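Local coordinates for phosphoribosylamidoimidazole- succinocarboxamide synthase (Saccharomyces cerevisiae, PDB 1OBD), which joins the carboxylate of CAIR to aspartate at the cost of ATP, forming SAICAR in purine biosynthesis, at residues 70-75 with 229-234; 216-221 with 233-238. One frame throughout, in Å; residues are numbered along the deposited sequence. Where two conformers were deposited one is given.

Interaction 1: residues 70-75 with 229-234; sequences NDVRNH and IILVDE. With MG (magnesium ion), chain F; ATP (adenosine-5'-triphosphate), chain B; SO4 (sulfate ion), chain D.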
ATOM      1  N   ASN A  70       7.974 -16.861   4.440  1.00 19.36           N
ATOM      2  CA  ASN A  70       7.528 -18.228   4.742  1.00 19.97           C
ATOM      3  C   ASN A  70       6.034 -18.410   4.805  1.00 18.77           C
ATOM      4  O   ASN A  70       5.529 -19.531   4.954  1.00 21.91           O
ATOM      5  CB  ASN A  70       8.175 -18.735   6.035  1.00 22.05           C
ATOM      6  CG  ASN A  70       9.670 -18.792   5.942  1.00 24.87           C
ATOM      7  OD1 ASN A  70      10.244 -19.236   4.927  1.00 26.95           O
ATOM      8  ND2 ASN A  70      10.334 -18.328   6.994  1.00 31.18           N
ATOM      9  N   ASP A  71       5.284 -17.306   4.690  1.00 16.79           N
ATOM     10  CA  ASP A  71       3.853 -17.294   4.725  1.00 17.02           C
ATOM     11  C   ASP A  71       3.144 -17.229   3.374  1.00 16.07           C
ATOM     12  O   ASP A  71       2.028 -17.676   3.241  1.00 17.24           O
ATOM     13  CB  ASP A  71       3.383 -16.112   5.548  1.00 17.51           C
ATOM     14  CG  ASP A  71       4.011 -16.070   6.911  1.00 19.72           C
ATOM     15  OD1 ASP A  71       3.731 -17.008   7.671  1.00 25.81           O
ATOM     16  OD2 ASP A  71       4.779 -15.165   7.275  1.00 21.20           O
ATOM     17  N   VAL A  72       3.795 -16.622   2.383  1.00 15.25           N
ATOM     18  CA  VAL A  72       3.160 -16.437   1.081  1.00 15.04           C
ATOM     19  C   VAL A  72       4.255 -16.230   0.049  1.00 14.51           C
ATOM     20  O   VAL A  72       5.265 -15.568   0.318  1.00 14.95           O
ATOM     21  CB  VAL A  72       2.158 -15.258   1.120  1.00 15.11           C
ATOM     22  CG1 VAL A  72       2.873 -13.928   1.329  1.00 15.22           C
ATOM     23  CG2 VAL A  72       1.282 -15.305  -0.102  1.00 15.58           C
ATOM     24  N   ARG A  73       4.041 -16.798  -1.118  1.00 14.53           N
ATOM     25  CA  ARG A  73       4.873 -16.493  -2.286  1.00 15.01           C
ATOM     26  C   ARG A  73       4.566 -15.083  -2.734  1.00 14.40           C
ATOM     27  O   ARG A  73       3.456 -14.636  -2.606  1.00 15.65           O
ATOM     28  CB  ARG A  73       4.549 -17.407  -3.450  0.50 16.23           C
ATOM     29  CG  ARG A  73       5.107 -18.785  -3.364  0.50 18.30           C
ATOM     30  CD  ARG A  73       4.843 -19.536  -4.633  0.50 21.20           C
ATOM     31  NE  ARG A  73       5.414 -18.878  -5.816  0.50 23.43           N
ATOM     32  CZ  ARG A  73       5.057 -19.105  -7.080  0.50 24.55           C
ATOM     33  NH1 ARG A  73       4.112 -19.987  -7.381  0.50 24.41           N
ATOM     34  NH2 ARG A  73       5.655 -18.439  -8.063  0.50 25.80           N
ATOM     35  N   ASN A  74       5.554 -14.429  -3.301  1.00 13.18           N
ATOM     36  CA  ASN A  74       5.374 -13.055  -3.777  1.00 12.73           C
ATOM     37  C   ASN A  74       5.863 -12.900  -5.216  1.00 12.84           C
ATOM     38  O   ASN A  74       6.495 -13.767  -5.773  1.00 13.99           O
ATOM     39  CB  ASN A  74       6.030 -12.019  -2.857  1.00 13.20           C
ATOM     40  CG  ASN A  74       7.510 -12.162  -2.819  1.00 13.63           C
ATOM     41  OD1 ASN A  74       8.184 -12.032  -3.851  1.00 14.95           O
ATOM     42  ND2 ASN A  74       8.058 -12.431  -1.652  1.00 14.61           N
ATOM     43  N   HIS A  75       5.557 -11.758  -5.811  1.00 12.24           N
ATOM     44  CA  HIS A  75       5.860 -11.498  -7.225  1.00 12.73           C
ATOM     45  C   HIS A  75       7.278 -11.057  -7.505  1.00 11.84           C
ATOM     46  O   HIS A  75       7.612 -10.839  -8.670  1.00 13.45           O
ATOM     47  CB  HIS A  75       4.860 -10.481  -7.850  1.00 13.55           C
ATOM     48  CG  HIS A  75       4.905  -9.084  -7.266  1.00 13.47           C
ATOM     49  ND1 HIS A  75       4.154  -8.039  -7.786  1.00 16.55           N
ATOM     50  CD2 HIS A  75       5.597  -8.558  -6.219  1.00 14.82           C
ATOM     51  CE1 HIS A  75       4.400  -6.942  -7.092  1.00 16.65           C
ATOM     52  NE2 HIS A  75       5.265  -7.218  -6.137  1.00 16.16           N
ATOM     53  N   ILE A 229      -1.552 -18.933  -4.458  1.00 16.49           N
ATOM     54  CA  ILE A 229      -1.834 -17.524  -4.351  1.00 16.35           C
ATOM     55  C   ILE A 229      -0.528 -16.767  -4.139  1.00 16.04           C
ATOM     56  O   ILE A 229       0.363 -17.176  -3.387  1.00 17.40           O
ATOM     57  CB  ILE A 229      -2.892 -17.247  -3.285  0.50 16.47           C
ATOM     58  CG1 ILE A 229      -4.226 -17.884  -3.694  0.50 16.70           C
ATOM     59  CG2 ILE A 229      -3.091 -15.761  -3.121  0.50 16.90           C
ATOM     60  CD1 ILE A 229      -5.129 -18.155  -2.503  0.50 17.51           C
ATOM     61  N   ILE A 230      -0.402 -15.646  -4.836  1.00 14.76           N
ATOM     62  CA  ILE A 230       0.799 -14.824  -4.839  1.00 14.75           C
ATOM     63  C   ILE A 230       0.490 -13.438  -4.334  1.00 13.57           C
ATOM     64  O   ILE A 230      -0.450 -12.796  -4.799  1.00 13.20           O
ATOM     65  CB  ILE A 230       1.348 -14.673  -6.271  1.00 15.24           C
ATOM     66  CG1 ILE A 230       1.318 -15.990  -7.055  1.00 17.27           C
ATOM     67  CG2 ILE A 230       2.702 -14.008  -6.281  1.00 15.02           C
ATOM     68  CD1 ILE A 230       2.236 -17.024  -6.573  1.00 19.19           C
ATOM     69  N   LEU A 231       1.286 -12.955  -3.399  1.00 13.76           N
ATOM     70  CA  LEU A 231       1.152 -11.606  -2.924  1.00 13.41           C
ATOM     71  C   LEU A 231       1.822 -10.710  -3.942  1.00 14.51           C
ATOM     72  O   LEU A 231       2.997 -10.882  -4.294  1.00 14.39           O
ATOM     73  CB  LEU A 231       1.808 -11.473  -1.547  1.00 13.58           C
ATOM     74  CG  LEU A 231       1.696 -10.126  -0.835  1.00 15.18           C
ATOM     75  CD1 LEU A 231       0.268  -9.754  -0.615  1.00 15.36           C
ATOM     76  CD2 LEU A 231       2.531 -10.149   0.395  1.00 15.03           C
ATOM     77  N   VAL A 232       1.064  -9.743  -4.431  1.00 15.15           N
ATOM     78  CA  VAL A 232       1.510  -8.837  -5.475  1.00 14.63           C
ATOM     79  C   VAL A 232       1.283  -7.416  -5.007  1.00 14.83           C
ATOM     80  O   VAL A 232       1.013  -7.144  -3.861  1.00 15.90           O
ATOM     81  CB  VAL A 232       0.844  -9.124  -6.830  1.00 14.69           C
ATOM     82  CG1 VAL A 232       1.042 -10.604  -7.273  1.00 16.57           C
ATOM     83  CG2 VAL A 232      -0.665  -8.790  -6.821  1.00 15.80           C
ATOM     84  N   ASP A 233       1.401  -6.487  -5.930  1.00 15.62           N
ATOM     85  CA  ASP A 233       1.115  -5.058  -5.652  1.00 18.52           C
ATOM     86  C   ASP A 233       1.895  -4.455  -4.445  1.00 20.79           C
ATOM     87  O   ASP A 233       3.019  -4.876  -4.103  1.00 24.94           O
ATOM     88  CB  ASP A 233      -0.404  -4.930  -5.481  1.00 17.67           C
ATOM     89  CG  ASP A 233      -0.953  -3.564  -5.786  1.00 20.48           C
ATOM     90  OD1 ASP A 233      -0.650  -3.047  -6.878  1.00 18.44           O
ATOM     91  OD2 ASP A 233      -1.714  -3.007  -4.971  1.00 25.00           O
ATOM     92  N   GLU A 234       1.283  -3.473  -3.764  1.00 21.00           N
ATOM     93  CA  GLU A 234       1.896  -2.714  -2.675  1.00 21.59           C
ATOM     94  C   GLU A 234       1.610  -3.490  -1.378  1.00 18.06           C
ATOM     95  O   GLU A 234       0.480  -3.931  -1.214  1.00 18.32           O
ATOM     96  CB  GLU A 234       1.296  -1.267  -2.581  1.00 22.77           C
ATOM     97  CG  GLU A 234       2.071  -0.122  -3.234  1.00 29.37           C
ATOM     98  CD  GLU A 234       3.036   0.582  -2.281  1.00 32.28           C
ATOM     99  OE1 GLU A 234       2.669   1.528  -1.501  1.00 26.84           O
ATOM    100  OE2 GLU A 234       4.199   0.154  -2.325  1.00 38.02           O
TER
HETATM  101 MG    MG F 311       4.345  -1.939  -1.704  1.00 35.74          MG
HETATM  102  PG  ATP B 307      -3.276   3.459  -7.391  1.00 24.87           P
HETATM  103  O1G ATP B 307      -2.231   4.498  -7.160  1.00 24.22           O
HETATM  104  O2G ATP B 307      -2.921   2.120  -6.710  1.00 26.57           O
HETATM  105  O3G ATP B 307      -4.614   3.992  -6.863  1.00 26.52           O
HETATM  106  PB  ATP B 307      -3.014   1.974  -9.771  1.00 24.27           P
HETATM  107  O1B ATP B 307      -3.384   2.176 -11.189  1.00 27.08           O
HETATM  108  O2B ATP B 307      -3.549   0.691  -9.152  1.00 26.55           O
HETATM  109  O3B ATP B 307      -3.469   3.263  -8.985  1.00 24.99           O
HETATM  110  PA  ATP B 307      -0.411   0.979  -9.074  1.00 23.08           P
HETATM  111  O1A ATP B 307       0.813   1.710  -8.707  1.00 24.40           O
HETATM  112  O2A ATP B 307      -1.047   0.266  -7.891  1.00 24.46           O
HETATM  113  O3A ATP B 307      -1.424   2.045  -9.666  1.00 24.93           O
HETATM  114  O5' ATP B 307      -0.117   0.010 -10.299  1.00 25.45           O
HETATM  115  C5' ATP B 307      -0.041  -1.376 -10.085  1.00 24.49           C
HETATM  116  C4' ATP B 307      -0.815  -2.076 -11.186  1.00 23.72           C
HETATM  117  O4' ATP B 307      -0.266  -3.354 -11.378  1.00 23.11           O
HETATM  118  C3' ATP B 307      -2.237  -2.290 -10.756  1.00 23.65           C
HETATM  119  O3' ATP B 307      -3.017  -2.325 -11.948  1.00 26.82           O
HETATM  120  C2' ATP B 307      -2.158  -3.635 -10.028  1.00 23.22           C
HETATM  121  O2' ATP B 307      -3.333  -4.377  -9.897  1.00 26.16           O
HETATM  122  C1' ATP B 307      -1.196  -4.352 -10.951  1.00 20.12           C
HETATM  123  N9  ATP B 307      -0.277  -5.386 -10.426  1.00 18.64           N
HETATM  124  C8  ATP B 307       0.216  -5.388  -9.150  1.00 15.82           C
HETATM  125  N7  ATP B 307       1.057  -6.399  -9.063  1.00 18.00           N
HETATM  126  C5  ATP B 307       1.121  -7.101 -10.233  1.00 18.04           C
HETATM  127  C6  ATP B 307       1.790  -8.228 -10.719  1.00 19.31           C
HETATM  128  N6  ATP B 307       2.789  -8.858 -10.123  1.00 19.06           N
HETATM  129  N1  ATP B 307       1.560  -8.632 -12.010  1.00 19.08           N
HETATM  130  C2  ATP B 307       0.722  -7.940 -12.830  1.00 18.91           C
HETATM  131  N3  ATP B 307       0.053  -6.840 -12.380  1.00 19.77           N
HETATM  132  C4  ATP B 307       0.257  -6.434 -11.104  1.00 18.44           C
HETATM  133  S   SO4 D 309       9.166 -17.106  -7.706  1.00 31.77           S
HETATM  134  O1  SO4 D 309       8.473 -16.574  -8.886  1.00 32.90           O
HETATM  135  O2  SO4 D 309       8.264 -16.909  -6.554  1.00 33.93           O
HETATM  136  O3  SO4 D 309       9.503 -18.551  -7.806  1.00 34.40           O
HETATM  137  O4  SO4 D 309      10.374 -16.314  -7.439  1.00 33.09           O
HETATM  138  O   HOH W   1       1.687 -18.449  -1.448  1.00 18.14           O
HETATM  139  O   HOH W   2       5.502  -4.866  -4.753  1.00 22.28           O
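Asn-74 and Leu-231 form a parallel bridge that adds the short edge strand 73-74 to strand 228-245. The backbone bonds are few. Leu-231 N gives a nearly straight bond to Arg-73 O (2.9 Å, 169°). The bond from His-75 N to Leu-231 O is weak and bent. A water accepts from Arg-73 N and donates to Ile-229 O.

Side chains pack on both sides of the bridge. Val-72 CG1 meets Leu-231 CD2 at 3.9 Å, the two side chains crossing at about a right angle. On the face of Arg-73 and Ile-230, Ile-230 CD1 sits over the centre of the guanidinium, 3.5 Å from Arg-73 CZ in the conformer described. Arg-73 NH1 forms salt bridges with Glu-228 and Asp-223, and NH2 weakly bonds a sulfate, probably from the crystallisation liquor.

Val-232 CA makes a CH-pi contact over one face of the His-75 ring, 3.8 Å from its centroid. A chi1 of 65° swings the ring over Val-232 and brings ND1 to the adenine. His-75 ND1 accepts a bond from ATP N6 (2.8 Å, 166°). A water links His-75 NE2 to Asp-233 O. Asp-233 N donates to ATP N7 at 3.2 Å.

This contact thus offers the adenine an acceptor at N6 and a donor at N7; His-110 O and His-112 N also bond ATP. As the acceptor, ND1 carries no proton in its bond to N6.

Interaction 2: residues 216-221 with 233-238; sequences TKFEFG and DEVLTP. With MG (magnesium ion), chain F; ATP (adenosine-5'-triphosphate), chain B.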
ATOM      1  N   THR A 216      -5.529  -2.635   5.883  1.00 12.92           N
ATOM      2  CA  THR A 216      -4.640  -2.682   4.756  1.00 12.23           C
ATOM      3  C   THR A 216      -5.361  -3.250   3.544  1.00 12.24           C
ATOM      4  O   THR A 216      -6.311  -4.019   3.679  1.00 13.64           O
ATOM      5  CB  THR A 216      -3.394  -3.480   5.091  1.00 13.28           C
ATOM      6  OG1 THR A 216      -2.352  -3.148   4.166  1.00 13.94           O
ATOM      7  CG2 THR A 216      -3.566  -4.996   4.962  1.00 13.62           C
ATOM      8  N   LYS A 217      -4.881  -2.894   2.357  1.00 12.94           N
ATOM      9  CA  LYS A 217      -5.366  -3.383   1.089  1.00 12.71           C
ATOM     10  C   LYS A 217      -4.290  -4.206   0.429  1.00 13.98           C
ATOM     11  O   LYS A 217      -3.233  -3.688   0.059  1.00 14.93           O
ATOM     12  CB  LYS A 217      -5.764  -2.223   0.191  1.00 14.86           C
ATOM     13  CG  LYS A 217      -6.384  -2.645  -1.093  1.00 17.49           C
ATOM     14  CD  LYS A 217      -6.939  -1.427  -1.892  1.00 23.11           C
ATOM     15  CE  LYS A 217      -5.881  -0.398  -2.229  1.00 28.73           C
ATOM     16  NZ  LYS A 217      -4.934  -0.957  -3.247  1.00 31.43           N
ATOM     17  N   PHE A 218      -4.593  -5.475   0.256  1.00 13.27           N
ATOM     18  CA  PHE A 218      -3.740  -6.372  -0.495  1.00 13.64           C
ATOM     19  C   PHE A 218      -4.309  -6.638  -1.872  1.00 14.10           C
ATOM     20  O   PHE A 218      -5.535  -6.597  -2.082  1.00 14.71           O
ATOM     21  CB  PHE A 218      -3.668  -7.752   0.166  1.00 13.69           C
ATOM     22  CG  PHE A 218      -3.012  -7.808   1.546  1.00 13.96           C
ATOM     23  CD1 PHE A 218      -1.693  -7.460   1.743  1.00 16.60           C
ATOM     24  CD2 PHE A 218      -3.716  -8.268   2.646  1.00 15.29           C
ATOM     25  CE1 PHE A 218      -1.121  -7.554   3.025  1.00 15.93           C
ATOM     26  CE2 PHE A 218      -3.127  -8.369   3.903  1.00 16.56           C
ATOM     27  CZ  PHE A 218      -1.853  -8.032   4.089  1.00 16.10           C
ATOM     28  N   GLU A 219      -3.432  -6.971  -2.814  1.00 14.45           N
ATOM     29  CA  GLU A 219      -3.851  -7.604  -4.034  1.00 15.12           C
ATOM     30  C   GLU A 219      -3.061  -8.895  -4.191  1.00 13.64           C
ATOM     31  O   GLU A 219      -1.889  -9.003  -3.787  1.00 14.80           O
ATOM     32  CB  GLU A 219      -3.662  -6.704  -5.250  1.00 16.98           C
ATOM     33  CG  GLU A 219      -4.603  -5.506  -5.297  1.00 19.80           C
ATOM     34  CD  GLU A 219      -4.417  -4.669  -6.550  1.00 21.49           C
ATOM     35  OE1 GLU A 219      -5.012  -3.572  -6.622  1.00 26.19           O
ATOM     36  OE2 GLU A 219      -3.637  -5.086  -7.443  1.00 27.16           O
ATOM     37  N   PHE A 220      -3.718  -9.866  -4.793  1.00 13.33           N
ATOM     38  CA  PHE A 220      -3.177 -11.199  -5.011  1.00 13.19           C
ATOM     39  C   PHE A 220      -3.253 -11.609  -6.464  1.00 12.98           C
ATOM     40  O   PHE A 220      -4.158 -11.199  -7.184  1.00 14.92           O
ATOM     41  CB  PHE A 220      -3.927 -12.238  -4.153  1.00 14.25           C
ATOM     42  CG  PHE A 220      -3.771 -12.015  -2.687  1.00 14.67           C
ATOM     43  CD1 PHE A 220      -2.655 -12.466  -2.031  1.00 14.58           C
ATOM     44  CD2 PHE A 220      -4.737 -11.354  -1.971  1.00 15.27           C
ATOM     45  CE1 PHE A 220      -2.505 -12.280  -0.694  1.00 15.21           C
ATOM     46  CE2 PHE A 220      -4.594 -11.139  -0.628  1.00 16.13           C
ATOM     47  CZ  PHE A 220      -3.475 -11.618   0.020  1.00 14.92           C
ATOM     48  N   GLY A 221      -2.315 -12.457  -6.871  1.00 13.70           N
ATOM     49  CA  GLY A 221      -2.387 -13.175  -8.110  1.00 14.13           C
ATOM     50  C   GLY A 221      -2.551 -14.650  -7.844  1.00 14.05           C
ATOM     51  O   GLY A 221      -2.540 -15.092  -6.706  1.00 14.29           O
ATOM     52  N   ASP A 233       1.401  -6.487  -5.930  1.00 15.62           N
ATOM     53  CA  ASP A 233       1.115  -5.058  -5.652  1.00 18.52           C
ATOM     54  C   ASP A 233       1.895  -4.455  -4.445  1.00 20.79           C
ATOM     55  O   ASP A 233       3.019  -4.876  -4.103  1.00 24.94           O
ATOM     56  CB  ASP A 233      -0.404  -4.930  -5.481  1.00 17.67           C
ATOM     57  CG  ASP A 233      -0.953  -3.564  -5.786  1.00 20.48           C
ATOM     58  OD1 ASP A 233      -0.650  -3.047  -6.878  1.00 18.44           O
ATOM     59  OD2 ASP A 233      -1.714  -3.007  -4.971  1.00 25.00           O
ATOM     60  N   GLU A 234       1.283  -3.473  -3.764  1.00 21.00           N
ATOM     61  CA  GLU A 234       1.896  -2.714  -2.675  1.00 21.59           C
ATOM     62  C   GLU A 234       1.610  -3.490  -1.378  1.00 18.06           C
ATOM     63  O   GLU A 234       0.480  -3.931  -1.214  1.00 18.32           O
ATOM     64  CB  GLU A 234       1.296  -1.267  -2.581  1.00 22.77           C
ATOM     65  CG  GLU A 234       2.071  -0.122  -3.234  1.00 29.37           C
ATOM     66  CD  GLU A 234       3.036   0.582  -2.281  1.00 32.28           C
ATOM     67  OE1 GLU A 234       2.669   1.528  -1.501  1.00 26.84           O
ATOM     68  OE2 GLU A 234       4.199   0.154  -2.325  1.00 38.02           O
ATOM     69  N   VAL A 235       2.594  -3.680  -0.482  1.00 16.40           N
ATOM     70  CA  VAL A 235       2.340  -4.390   0.785  1.00 15.17           C
ATOM     71  C   VAL A 235       2.641  -3.544   2.034  1.00 13.90           C
ATOM     72  O   VAL A 235       3.791  -3.163   2.287  1.00 13.12           O
ATOM     73  CB  VAL A 235       3.180  -5.692   0.798  1.00 16.82           C
ATOM     74  CG1 VAL A 235       2.989  -6.455   2.067  1.00 16.44           C
ATOM     75  CG2 VAL A 235       2.859  -6.497  -0.458  1.00 18.69           C
ATOM     76  N   LEU A 236       1.581  -3.268   2.787  1.00 12.91           N
ATOM     77  CA  LEU A 236       1.655  -2.710   4.130  1.00 13.57           C
ATOM     78  C   LEU A 236       2.463  -1.409   4.207  1.00 13.14           C
ATOM     79  O   LEU A 236       3.266  -1.181   5.110  1.00 13.80           O
ATOM     80  CB  LEU A 236       2.132  -3.772   5.121  1.00 13.76           C
ATOM     81  CG  LEU A 236       1.054  -4.827   5.359  1.00 14.60           C
ATOM     82  CD1 LEU A 236       1.657  -6.120   5.787  1.00 16.73           C
ATOM     83  CD2 LEU A 236       0.056  -4.358   6.432  1.00 15.94           C
ATOM     84  N   THR A 237       2.220  -0.527   3.256  1.00 13.27           N
ATOM     85  CA  THR A 237       2.791   0.819   3.352  1.00 13.18           C
ATOM     86  C   THR A 237       1.723   1.795   3.786  1.00 13.03           C
ATOM     87  O   THR A 237       0.534   1.486   3.797  1.00 12.59           O
ATOM     88  CB  THR A 237       3.330   1.290   2.022  1.00 14.09           C
ATOM     89  OG1 THR A 237       2.230   1.595   1.167  1.00 15.27           O
ATOM     90  CG2 THR A 237       4.168   0.209   1.306  1.00 15.66           C
ATOM     91  N   PRO A 238       2.130   2.990   4.187  1.00 12.85           N
ATOM     92  CA  PRO A 238       1.138   3.992   4.540  1.00 12.96           C
ATOM     93  C   PRO A 238       0.241   4.455   3.385  1.00 12.87           C
ATOM     94  O   PRO A 238      -0.766   5.071   3.632  1.00 14.00           O
ATOM     95  CB  PRO A 238       1.963   5.132   5.109  1.00 13.74           C
ATOM     96  CG  PRO A 238       3.273   4.670   5.272  1.00 17.40           C
ATOM     97  CD  PRO A 238       3.505   3.434   4.448  1.00 13.81           C
TER
HETATM   98 MG    MG F 311       4.345  -1.939  -1.704  1.00 35.74          MG
HETATM   99  PG  ATP B 307      -3.276   3.459  -7.391  1.00 24.87           P
HETATM  100  O1G ATP B 307      -2.231   4.498  -7.160  1.00 24.22           O
HETATM  101  O2G ATP B 307      -2.921   2.120  -6.710  1.00 26.57           O
HETATM  102  O3G ATP B 307      -4.614   3.992  -6.863  1.00 26.52           O
HETATM  103  PB  ATP B 307      -3.014   1.974  -9.771  1.00 24.27           P
HETATM  104  O1B ATP B 307      -3.384   2.176 -11.189  1.00 27.08           O
HETATM  105  O2B ATP B 307      -3.549   0.691  -9.152  1.00 26.55           O
HETATM  106  O3B ATP B 307      -3.469   3.263  -8.985  1.00 24.99           O
HETATM  107  PA  ATP B 307      -0.411   0.979  -9.074  1.00 23.08           P
HETATM  108  O1A ATP B 307       0.813   1.710  -8.707  1.00 24.40           O
HETATM  109  O2A ATP B 307      -1.047   0.266  -7.891  1.00 24.46           O
HETATM  110  O3A ATP B 307      -1.424   2.045  -9.666  1.00 24.93           O
HETATM  111  O5' ATP B 307      -0.117   0.010 -10.299  1.00 25.45           O
HETATM  112  C5' ATP B 307      -0.041  -1.376 -10.085  1.00 24.49           C
HETATM  113  C4' ATP B 307      -0.815  -2.076 -11.186  1.00 23.72           C
HETATM  114  O4' ATP B 307      -0.266  -3.354 -11.378  1.00 23.11           O
HETATM  115  C3' ATP B 307      -2.237  -2.290 -10.756  1.00 23.65           C
HETATM  116  O3' ATP B 307      -3.017  -2.325 -11.948  1.00 26.82           O
HETATM  117  C2' ATP B 307      -2.158  -3.635 -10.028  1.00 23.22           C
HETATM  118  O2' ATP B 307      -3.333  -4.377  -9.897  1.00 26.16           O
HETATM  119  C1' ATP B 307      -1.196  -4.352 -10.951  1.00 20.12           C
HETATM  120  N9  ATP B 307      -0.277  -5.386 -10.426  1.00 18.64           N
HETATM  121  C8  ATP B 307       0.216  -5.388  -9.150  1.00 15.82           C
HETATM  122  N7  ATP B 307       1.057  -6.399  -9.063  1.00 18.00           N
HETATM  123  C5  ATP B 307       1.121  -7.101 -10.233  1.00 18.04           C
HETATM  124  C6  ATP B 307       1.790  -8.228 -10.719  1.00 19.31           C
HETATM  125  N6  ATP B 307       2.789  -8.858 -10.123  1.00 19.06           N
HETATM  126  N1  ATP B 307       1.560  -8.632 -12.010  1.00 19.08           N
HETATM  127  C2  ATP B 307       0.722  -7.940 -12.830  1.00 18.91           C
HETATM  128  N3  ATP B 307       0.053  -6.840 -12.380  1.00 19.77           N
HETATM  129  C4  ATP B 307       0.257  -6.434 -11.104  1.00 18.44           C
HETATM  130  O   HOH W   3      -1.119  -3.532   1.831  1.00 14.09           O
HETATM  131  O   HOH W   4      -2.982  -2.453  -2.551  1.00 26.46           O
HETATM  132  O   HOH W   5      -0.710  -6.509  -1.815  1.00 16.81           O
HETATM  133  O   HOH W   6      -2.995  -1.716  -7.462  1.00 24.40           O
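Glu-219 crosses Asp-233 at a slant on its way to the ribose of ATP. Its CB lies 3.7 Å from Asp-233 CB. With CG anti to the carbonyl carbon (chi1 -69°) and the chain extended beyond, CG passes Asp-233 OD2 and CD comes within 3.5 Å of that same oxygen. The two carboxylates are stacked, their planes 3° apart. At the tip the oxygens part: OE1 accepts from a water that also donates to Asp-233 OD1, while OE2 accepts from ATP O2' at 2.6 Å. Asp-233 OD1 also has a salt bridge with Arg-21. With an alanine in place of Glu-219, the O2' hydroxyl would probably lose this acceptor and a gap would open beside the Asp-233 carboxylate.

Farther along, Lys-217 NZ stays 4.2 Å from Asp-233 OD2, and a water spans the gap. Leu-236 CD2 packs on Thr-216 OG1 (3.5 Å), which is bonded to Ser-241. Leu-236 CD1 meets the edge of the Phe-218 ring. Another water joins Thr-216 OG1, Lys-217 O and Leu-236 N.

The backbones are thus held together largely through water. Arg-21, Lys-217 and a second magnesium ion, about 4 Å from the Asp-233 side chain, probably ease the closeness of the two acids.

Interactions 1 and 2 reach the same mixed sheet, their centres about 9 Å apart. In it, strand 228-245 lies between 73-74 and 211-223. Two probable backbone bonds join 228-245 to 211-223: Ile-230 O to Gly-221 N (2.8 Å) and Val-232 N to Glu-219 O (3.1 Å). Asp-233 and Glu-234 belong to both contacts. Together the two contacts line the nucleotide site. Interaction 1 holds the adenine and interaction 2 the ribose. Glu-234 OE2 binds a magnesium ion at 2.2 Å, which Ser-61 also binds, and Thr-237 OG1 donates to Glu-234 OE1.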